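Local coordinates for protein RNA methyltransferase, TrmH family (Porphyromonas gingivalis, PDB 2I6D) that probably binds RNA and transfers a methyl group to it, as a knotted SPOUT-superfamily methyltransferase of the TrmH family, at residues P195-P200 with E252-S257; E98-G103 with I129-L134. One frame throughout, in Å; residues are numbered along the deposited sequence.

Interaction 1. Residues P195-P200 with E252-S257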
ATOM      1  N   PRO A 195       5.116  20.032 -10.932  1.00 30.68           N
ATOM      2  CA  PRO A 195       4.241  19.692 -12.048  1.00 30.82           C
ATOM      3  C   PRO A 195       2.830  19.460 -11.552  1.00 30.37           C
ATOM      4  O   PRO A 195       2.620  19.243 -10.354  1.00 29.23           O
ATOM      5  CB  PRO A 195       4.838  18.369 -12.586  1.00 31.82           C
ATOM      6  CG  PRO A 195       6.101  18.137 -11.853  1.00 32.03           C
ATOM      7  CD  PRO A 195       6.002  18.908 -10.580  1.00 31.59           C
ATOM      8  N   ASN A 196       1.854  19.520 -12.457  1.00 30.85           N
ATOM      9  CA  ASN A 196       0.476  19.176 -12.083  1.00 30.62           C
ATOM     10  C   ASN A 196       0.443  17.729 -11.607  1.00 30.77           C
ATOM     11  O   ASN A 196       1.249  16.911 -12.039  1.00 29.43           O
ATOM     12  CB  ASN A 196      -0.458  19.341 -13.290  1.00 31.45           C
ATOM     13  CG  ASN A 196      -1.934  19.147 -12.934  1.00 34.45           C
ATOM     14  OD1 ASN A 196      -2.429  18.019 -12.803  1.00 38.80           O
ATOM     15  ND2 ASN A 196      -2.651  20.254 -12.810  1.00 37.50           N
ATOM     16  N   PHE A 197      -0.522  17.418 -10.748  1.00 29.79           N
ATOM     17  CA  PHE A 197      -0.715  16.062 -10.231  1.00 30.30           C
ATOM     18  C   PHE A 197      -0.779  14.981 -11.321  1.00 30.41           C
ATOM     19  O   PHE A 197      -0.324  13.844 -11.109  1.00 31.20           O
ATOM     20  CB  PHE A 197      -2.007  16.021  -9.412  1.00 31.42           C
ATOM     21  CG  PHE A 197      -1.946  15.101  -8.247  1.00 33.14           C
ATOM     22  CD1 PHE A 197      -1.629  15.597  -6.990  1.00 35.79           C
ATOM     23  CD2 PHE A 197      -2.218  13.740  -8.389  1.00 37.27           C
ATOM     24  CE1 PHE A 197      -1.593  14.759  -5.877  1.00 36.31           C
ATOM     25  CE2 PHE A 197      -2.159  12.880  -7.284  1.00 34.38           C
ATOM     26  CZ  PHE A 197      -1.843  13.405  -6.025  1.00 33.98           C
ATOM     27  N   THR A 198      -1.326  15.325 -12.483  1.00 29.56           N
ATOM     28  CA  THR A 198      -1.461  14.348 -13.571  1.00 29.87           C
ATOM     29  C   THR A 198      -0.202  14.164 -14.403  1.00 29.55           C
ATOM     30  O   THR A 198      -0.150  13.283 -15.272  1.00 28.46           O
ATOM     31  CB  THR A 198      -2.567  14.751 -14.535  1.00 30.54           C
ATOM     32  OG1 THR A 198      -2.300  16.073 -15.005  1.00 31.85           O
ATOM     33  CG2 THR A 198      -3.908  14.702 -13.844  1.00 32.46           C
ATOM     34  N   GLU A 199       0.804  15.000 -14.169  1.00 28.06           N
ATOM     35  CA  GLU A 199       2.059  14.890 -14.911  1.00 28.63           C
ATOM     36  C   GLU A 199       2.991  13.889 -14.244  1.00 29.34           C
ATOM     37  O   GLU A 199       2.920  13.706 -13.050  1.00 29.17           O
ATOM     38  CB  GLU A 199       2.743  16.241 -15.013  1.00 27.71           C
ATOM     39  CG  GLU A 199       1.948  17.239 -15.853  1.00 27.80           C
ATOM     40  CD  GLU A 199       2.654  18.580 -15.961  1.00 31.03           C
ATOM     41  OE1 GLU A 199       3.555  18.704 -16.821  1.00 31.31           O
ATOM     42  OE2 GLU A 199       2.302  19.509 -15.211  1.00 28.75           O
ATOM     43  N   PRO A 200       3.843  13.218 -15.033  1.00 30.38           N
ATOM     44  CA  PRO A 200       4.740  12.219 -14.454  1.00 31.35           C
ATOM     45  C   PRO A 200       5.766  12.831 -13.496  1.00 31.61           C
ATOM     46  O   PRO A 200       6.429  13.805 -13.813  1.00 31.66           O
ATOM     47  CB  PRO A 200       5.403  11.581 -15.692  1.00 31.68           C
ATOM     48  CG  PRO A 200       5.301  12.599 -16.772  1.00 30.43           C
ATOM     49  CD  PRO A 200       3.995  13.323 -16.503  1.00 30.14           C
ATOM     50  N   GLU A 252      -0.202  19.676  -1.002  1.00 30.31           N
ATOM     51  CA  GLU A 252       0.341  20.818  -1.715  1.00 31.38           C
ATOM     52  C   GLU A 252       0.402  20.567  -3.236  1.00 30.88           C
ATOM     53  O   GLU A 252       0.092  21.457  -4.037  1.00 30.88           O
ATOM     54  CB  GLU A 252       1.726  21.115  -1.130  1.00 32.52           C
ATOM     55  CG  GLU A 252       2.455  22.290  -1.625  1.00 35.69           C
ATOM     56  CD  GLU A 252       1.710  23.639  -1.521  1.00 33.44           C
ATOM     57  OE1 GLU A 252       0.677  23.823  -0.817  1.00 35.46           O
ATOM     58  OE2 GLU A 252       2.203  24.537  -2.194  1.00 35.97           O
ATOM     59  N   TRP A 253       0.785  19.347  -3.627  1.00 29.84           N
ATOM     60  CA  TRP A 253       0.819  18.965  -5.044  1.00 29.89           C
ATOM     61  C   TRP A 253      -0.580  19.138  -5.642  1.00 29.61           C
ATOM     62  O   TRP A 253      -0.727  19.687  -6.723  1.00 29.74           O
ATOM     63  CB  TRP A 253       1.253  17.507  -5.202  1.00 29.67           C
ATOM     64  CG  TRP A 253       2.367  17.287  -6.193  1.00 30.42           C
ATOM     65  CD1 TRP A 253       2.256  17.134  -7.559  1.00 31.34           C
ATOM     66  CD2 TRP A 253       3.743  17.090  -5.879  1.00 30.74           C
ATOM     67  NE1 TRP A 253       3.499  16.867  -8.108  1.00 29.76           N
ATOM     68  CE2 TRP A 253       4.424  16.850  -7.099  1.00 31.55           C
ATOM     69  CE3 TRP A 253       4.481  17.127  -4.678  1.00 31.89           C
ATOM     70  CZ2 TRP A 253       5.799  16.618  -7.152  1.00 32.52           C
ATOM     71  CZ3 TRP A 253       5.843  16.881  -4.734  1.00 30.83           C
ATOM     72  CH2 TRP A 253       6.485  16.636  -5.965  1.00 32.84           C
ATOM     73  N   ARG A 254      -1.593  18.663  -4.918  1.00 29.12           N
ATOM     74  CA  ARG A 254      -3.009  18.746  -5.355  1.00 29.25           C
ATOM     75  C   ARG A 254      -3.606  20.163  -5.306  1.00 28.76           C
ATOM     76  O   ARG A 254      -4.357  20.585  -6.211  1.00 28.22           O
ATOM     77  CB  ARG A 254      -3.845  17.762  -4.519  1.00 28.56           C
ATOM     78  CG  ARG A 254      -5.387  17.833  -4.742  1.00 33.17           C
ATOM     79  CD  ARG A 254      -5.768  17.486  -6.157  1.00 38.58           C
ATOM     80  NE  ARG A 254      -5.647  16.063  -6.479  1.00 39.02           N
ATOM     81  CZ  ARG A 254      -5.627  15.583  -7.718  1.00 41.04           C
ATOM     82  NH1 ARG A 254      -5.540  14.267  -7.926  1.00 40.19           N
ATOM     83  NH2 ARG A 254      -5.707  16.419  -8.767  1.00 40.55           N
ATOM     84  N   ARG A 255      -3.263  20.928  -4.274  1.00 28.80           N
ATOM     85  CA  ARG A 255      -3.707  22.325  -4.183  1.00 29.12           C
ATOM     86  C   ARG A 255      -3.348  23.091  -5.446  1.00 29.52           C
ATOM     87  O   ARG A 255      -4.115  23.913  -5.916  1.00 28.04           O
ATOM     88  CB  ARG A 255      -3.025  23.010  -2.999  1.00 29.44           C
ATOM     89  CG  ARG A 255      -3.457  24.480  -2.785  1.00 30.41           C
ATOM     90  CD  ARG A 255      -2.633  25.160  -1.709  1.00 30.50           C
ATOM     91  NE  ARG A 255      -1.230  25.389  -2.066  1.00 31.33           N
ATOM     92  CZ  ARG A 255      -0.798  26.381  -2.834  1.00 32.84           C
ATOM     93  NH1 ARG A 255      -1.662  27.230  -3.380  1.00 33.04           N
ATOM     94  NH2 ARG A 255       0.501  26.514  -3.098  1.00 34.50           N
ATOM     95  N   ARG A 256      -2.150  22.840  -5.977  1.00 29.79           N
ATOM     96  CA  ARG A 256      -1.678  23.578  -7.159  1.00 33.04           C
ATOM     97  C   ARG A 256      -2.185  23.042  -8.503  1.00 34.06           C
ATOM     98  O   ARG A 256      -1.862  23.595  -9.572  1.00 34.79           O
ATOM     99  CB  ARG A 256      -0.160  23.566  -7.177  1.00 33.19           C
ATOM    100  CG  ARG A 256       0.377  24.248  -5.998  1.00 35.78           C
ATOM    101  CD  ARG A 256       1.785  24.642  -6.226  1.00 39.43           C
ATOM    102  NE  ARG A 256       2.540  24.493  -5.002  1.00 34.99           N
ATOM    103  CZ  ARG A 256       3.861  24.498  -4.969  1.00 37.06           C
ATOM    104  NH1 ARG A 256       4.537  24.636  -6.089  1.00 35.80           N
ATOM    105  NH2 ARG A 256       4.486  24.355  -3.820  1.00 39.06           N
ATOM    106  N   SER A 257      -2.978  21.983  -8.456  1.00 34.69           N
ATOM    107  CA  SER A 257      -3.375  21.285  -9.672  1.00 36.28           C
ATOM    108  C   SER A 257      -4.672  21.769 -10.304  1.00 37.11           C
ATOM    109  O   SER A 257      -5.364  22.649  -9.762  1.00 37.34           O
ATOM    110  CB  SER A 257      -3.407  19.780  -9.412  1.00 36.33           C
ATOM    111  OG  SER A 257      -2.090  19.354  -9.061  1.00 37.15           O
ATOM    112  OXT SER A 257      -5.044  21.311 -11.410  1.00 37.88           O
TER
HETATM  113  O   HOH W   1       1.183  20.750  -8.442  1.00 33.33           O
HETATM  114  O   HOH W   2       3.147  15.392 -10.733  1.00 26.34           O
HETATM  115  O   HOH W   3      -0.351  22.348 -12.038  1.00 50.96           O
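Phe197 and Arg254 join the loop that leads into strand 201-206 to the C-terminal end of helix 242-255, at the periphery of the SpoU-type methyltransferase domain. The guanidinium of Arg254 lies flat on one face of the Phe197 ring, a cation-pi stack with CZ of Arg254 4.0 Å from the ring centroid and the planes 17° apart. The arginine chain is bent at chi2 and chi3, and NH1 also donates to the Phe127 carbonyl. Apolar contact is made by Trp253, whose CB meets Phe197 CD1 at 3.9 Å, while its indole lies beside Pro195 CD.

Both direct hydrogen bonds between the segments end on Ser257. Ser257 OG sits near the plane of the Phe197 ring; it accepts from Phe197 N at 3.0 Å and donates to Trp253 O at 2.7 Å, so a single hydroxyl ties the loop to the last helical turn. Asn196 OD1 accepts from Thr198 N, closing an Asx turn, and also from Thr198 OG1, and these bonds hold the amide with ND2 turned to the chain terminus. Water links Pro195 O to Trp253 O. From Asn196, ND2 donates to the terminal carboxylate oxygen Ser257 OXT at 3.0 Å, bent to 136°.

Interaction 2. Residues E98-G103 with I129-L134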
ATOM      1  N   GLU A  98       5.946  -4.418 -13.505  1.00 43.07           N
ATOM      2  CA  GLU A  98       6.901  -3.375 -13.801  1.00 42.34           C
ATOM      3  C   GLU A  98       6.406  -2.116 -13.083  1.00 39.85           C
ATOM      4  O   GLU A  98       5.187  -1.870 -13.028  1.00 40.37           O
ATOM      5  CB  GLU A  98       6.916  -3.101 -15.301  1.00 42.47           C
ATOM      6  CG  GLU A  98       8.203  -3.382 -15.995  1.00 45.92           C
ATOM      7  CD  GLU A  98       9.386  -2.756 -15.309  1.00 47.54           C
ATOM      8  OE1 GLU A  98       9.419  -1.498 -15.173  1.00 49.23           O
ATOM      9  OE2 GLU A  98      10.280  -3.541 -14.916  1.00 46.02           O
ATOM     10  N   PRO A  99       7.322  -1.342 -12.476  1.00 37.62           N
ATOM     11  CA  PRO A  99       6.844  -0.063 -11.940  1.00 35.56           C
ATOM     12  C   PRO A  99       6.402   0.863 -13.072  1.00 34.64           C
ATOM     13  O   PRO A  99       7.062   0.931 -14.114  1.00 34.38           O
ATOM     14  CB  PRO A  99       8.084   0.517 -11.256  1.00 35.69           C
ATOM     15  CG  PRO A  99       9.236  -0.160 -11.892  1.00 35.42           C
ATOM     16  CD  PRO A  99       8.756  -1.548 -12.212  1.00 37.03           C
ATOM     17  N   VAL A 100       5.307   1.576 -12.836  1.00 33.65           N
ATOM     18  CA  VAL A 100       4.694   2.440 -13.809  1.00 33.41           C
ATOM     19  C   VAL A 100       4.617   3.835 -13.165  1.00 32.87           C
ATOM     20  O   VAL A 100       4.335   3.951 -11.953  1.00 34.63           O
ATOM     21  CB  VAL A 100       3.268   1.886 -14.181  1.00 33.27           C
ATOM     22  CG1 VAL A 100       2.387   2.954 -14.821  1.00 33.55           C
ATOM     23  CG2 VAL A 100       3.387   0.641 -15.087  1.00 33.42           C
ATOM     24  N   VAL A 101       4.922   4.873 -13.944  1.00 31.84           N
ATOM     25  CA  VAL A 101       4.680   6.269 -13.505  1.00 31.49           C
ATOM     26  C   VAL A 101       3.447   6.791 -14.231  1.00 31.60           C
ATOM     27  O   VAL A 101       3.458   6.907 -15.447  1.00 30.19           O
ATOM     28  CB  VAL A 101       5.878   7.243 -13.789  1.00 31.72           C
ATOM     29  CG1 VAL A 101       5.586   8.662 -13.210  1.00 34.13           C
ATOM     30  CG2 VAL A 101       7.188   6.727 -13.206  1.00 32.26           C
ATOM     31  N   GLU A 102       2.371   7.107 -13.500  1.00 31.86           N
ATOM     32  CA  GLU A 102       1.210   7.752 -14.131  1.00 33.30           C
ATOM     33  C   GLU A 102       0.828   8.841 -13.149  1.00 32.56           C
ATOM     34  O   GLU A 102       0.290   8.552 -12.093  1.00 32.64           O
ATOM     35  CB  GLU A 102       0.037   6.778 -14.364  1.00 32.58           C
ATOM     36  CG  GLU A 102       0.340   5.719 -15.443  1.00 37.80           C
ATOM     37  CD  GLU A 102      -0.707   4.602 -15.594  1.00 36.75           C
ATOM     38  OE1 GLU A 102      -0.887   4.164 -16.761  1.00 41.21           O
ATOM     39  OE2 GLU A 102      -1.311   4.149 -14.578  1.00 38.92           O
ATOM     40  N   GLY A 103       1.168  10.082 -13.482  1.00 32.42           N
ATOM     41  CA  GLY A 103       1.056  11.180 -12.542  1.00 31.33           C
ATOM     42  C   GLY A 103       2.042  11.072 -11.386  1.00 30.91           C
ATOM     43  O   GLY A 103       3.029  10.307 -11.434  1.00 29.82           O
ATOM     44  N   ILE A 129      -3.493   9.600  -5.946  1.00 30.84           N
ATOM     45  CA  ILE A 129      -2.246   8.983  -6.391  1.00 31.92           C
ATOM     46  C   ILE A 129      -2.531   7.588  -6.973  1.00 31.47           C
ATOM     47  O   ILE A 129      -3.229   6.785  -6.356  1.00 32.29           O
ATOM     48  CB  ILE A 129      -1.232   8.824  -5.196  1.00 33.23           C
ATOM     49  CG1 ILE A 129      -0.807  10.198  -4.638  1.00 34.27           C
ATOM     50  CG2 ILE A 129      -0.038   7.885  -5.570  1.00 33.57           C
ATOM     51  CD1 ILE A 129       0.491  10.735  -5.076  1.00 36.92           C
ATOM     52  N   ARG A 130      -2.050   7.302  -8.172  1.00 30.31           N
ATOM     53  CA  ARG A 130      -2.374   6.015  -8.792  1.00 31.00           C
ATOM     54  C   ARG A 130      -1.383   4.908  -8.548  1.00 31.11           C
ATOM     55  O   ARG A 130      -1.719   3.717  -8.729  1.00 31.12           O
ATOM     56  CB  ARG A 130      -2.576   6.204 -10.296  1.00 30.95           C
ATOM     57  CG  ARG A 130      -3.863   7.019 -10.573  1.00 35.47           C
ATOM     58  CD  ARG A 130      -3.770   7.728 -11.877  1.00 41.18           C
ATOM     59  NE  ARG A 130      -3.765   6.797 -12.999  1.00 46.35           N
ATOM     60  CZ  ARG A 130      -4.224   7.104 -14.201  1.00 47.41           C
ATOM     61  NH1 ARG A 130      -4.736   8.310 -14.402  1.00 49.35           N
ATOM     62  NH2 ARG A 130      -4.194   6.212 -15.186  1.00 49.32           N
ATOM     63  N   HIS A 131      -0.158   5.277  -8.162  1.00 30.77           N
ATOM     64  CA  HIS A 131       0.915   4.283  -8.016  1.00 31.28           C
ATOM     65  C   HIS A 131       1.757   4.581  -6.839  1.00 30.97           C
ATOM     66  O   HIS A 131       2.152   5.732  -6.628  1.00 31.04           O
ATOM     67  CB  HIS A 131       1.834   4.224  -9.270  1.00 31.26           C
ATOM     68  CG  HIS A 131       1.136   3.711 -10.480  1.00 30.51           C
ATOM     69  ND1 HIS A 131       1.017   2.368 -10.747  1.00 31.37           N
ATOM     70  CD2 HIS A 131       0.455   4.355 -11.456  1.00 30.41           C
ATOM     71  CE1 HIS A 131       0.313   2.205 -11.857  1.00 31.28           C
ATOM     72  NE2 HIS A 131      -0.039   3.395 -12.307  1.00 31.66           N
ATOM     73  N   VAL A 132       2.038   3.533  -6.068  1.00 32.29           N
ATOM     74  CA  VAL A 132       2.918   3.653  -4.889  1.00 32.29           C
ATOM     75  C   VAL A 132       3.926   2.519  -5.027  1.00 31.26           C
ATOM     76  O   VAL A 132       3.566   1.326  -5.079  1.00 32.08           O
ATOM     77  CB  VAL A 132       2.161   3.559  -3.520  1.00 32.22           C
ATOM     78  CG1 VAL A 132       3.148   3.481  -2.348  1.00 33.79           C
ATOM     79  CG2 VAL A 132       1.194   4.751  -3.324  1.00 33.61           C
ATOM     80  N   TRP A 133       5.197   2.889  -5.092  1.00 29.54           N
ATOM     81  CA  TRP A 133       6.239   1.903  -5.205  1.00 29.08           C
ATOM     82  C   TRP A 133       6.884   1.693  -3.854  1.00 28.78           C
ATOM     83  O   TRP A 133       6.976   2.630  -3.051  1.00 29.02           O
ATOM     84  CB  TRP A 133       7.334   2.367  -6.183  1.00 28.52           C
ATOM     85  CG  TRP A 133       6.905   2.718  -7.582  1.00 27.42           C
ATOM     86  CD1 TRP A 133       5.727   2.400  -8.223  1.00 28.75           C
ATOM     87  CD2 TRP A 133       7.714   3.387  -8.516  1.00 27.91           C
ATOM     88  NE1 TRP A 133       5.759   2.898  -9.512  1.00 28.77           N
ATOM     89  CE2 TRP A 133       6.973   3.516  -9.709  1.00 28.61           C
ATOM     90  CE3 TRP A 133       9.004   3.936  -8.448  1.00 27.60           C
ATOM     91  CZ2 TRP A 133       7.481   4.171 -10.836  1.00 26.19           C
ATOM     92  CZ3 TRP A 133       9.520   4.587  -9.578  1.00 29.93           C
ATOM     93  CH2 TRP A 133       8.750   4.681 -10.765  1.00 27.97           C
ATOM     94  N   LEU A 134       7.342   0.478  -3.603  1.00 28.17           N
ATOM     95  CA  LEU A 134       7.903   0.132  -2.301  1.00 29.54           C
ATOM     96  C   LEU A 134       9.341  -0.342  -2.454  1.00 29.39           C
ATOM     97  O   LEU A 134       9.631  -1.370  -3.094  1.00 30.00           O
ATOM     98  CB  LEU A 134       7.022  -0.929  -1.609  1.00 30.18           C
ATOM     99  CG  LEU A 134       5.648  -0.293  -1.439  1.00 33.35           C
ATOM    100  CD1 LEU A 134       4.507  -1.100  -2.072  1.00 37.73           C
ATOM    101  CD2 LEU A 134       5.360   0.172  -0.024  1.00 33.62           C
TER
HETATM  102  O   HOH W   4       3.580   0.445 -10.910  1.00 56.38           O
HETATM  103  O   HOH W   5      -0.748   9.556  -9.764  1.00 29.98           O
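Glu102 OE2 accepts a nearly straight hydrogen bond from His131 NE2, 2.7 Å long with an N-H...O angle of 169°. This His-carboxylate pair fastens the loop before strand 104-109 over strand 131-134, the neighbouring strand of the parallel sheet in the SpoU-type methyltransferase domain. The oxygen lies in the imidazole plane, whereas the ring N-H comes to OE2 from above the carboxylate plane. Arg130 NH2 makes a longer salt bridge to the same OE2, at 3.6 Å, with the guanidinium and carboxylate planes steeply inclined. The two basic groups would be expected to stabilise the negative charge of Glu102.

The loop runs roughly antiparallel to the strand, but the direct hydrogen bonds across the contact all use side chains of the strand. Trp133 NE1 donates to Val100 O at 3.0 Å; the acceptor is near the indole plane, while the N-H reaches it from above the carbonyl plane. Waters add two bridges: one joins Glu102 O to Arg130 N, the other Val100 N to His131 ND1, weakly at the histidine.

Apolar groups fill in around these bonds. Pro99 CB lies over the five-membered ring of Trp133 in a CH-pi contact, 3.8 Å from its centroid, and Phe172 of helix 165-174 also meets the indole. With CG1 anti to its backbone N (chi1 161°), Val100 sets that methyl over a face of the His131 ring, 3.5 Å from NE2. At the six-membered ring of Trp133, Val101 CG2 approaches CZ2 to 3.5 Å.

Both contacts belong to the methyltransferase domain and lie on the same side of the chain's centre, with their own centres about 15 Å apart. They meet directly at two points: Phe197 CZ of interaction 1 packs on Ile129 CG1 of interaction 2 at 3.6 Å, and Pro200 CB touches Val101 CG1 at 3.8 Å. Strand 104-109 gives them a common neighbour, since Leu104 packs against Phe197, Trp253 and Ile129. Along the chain they follow in series: 98-103 with 129-134 closes before 195-200 meets 252-257. The two pre-strand loops thus touch each other, one lying over strand 131-134 and the other against the end of the C-terminal helix.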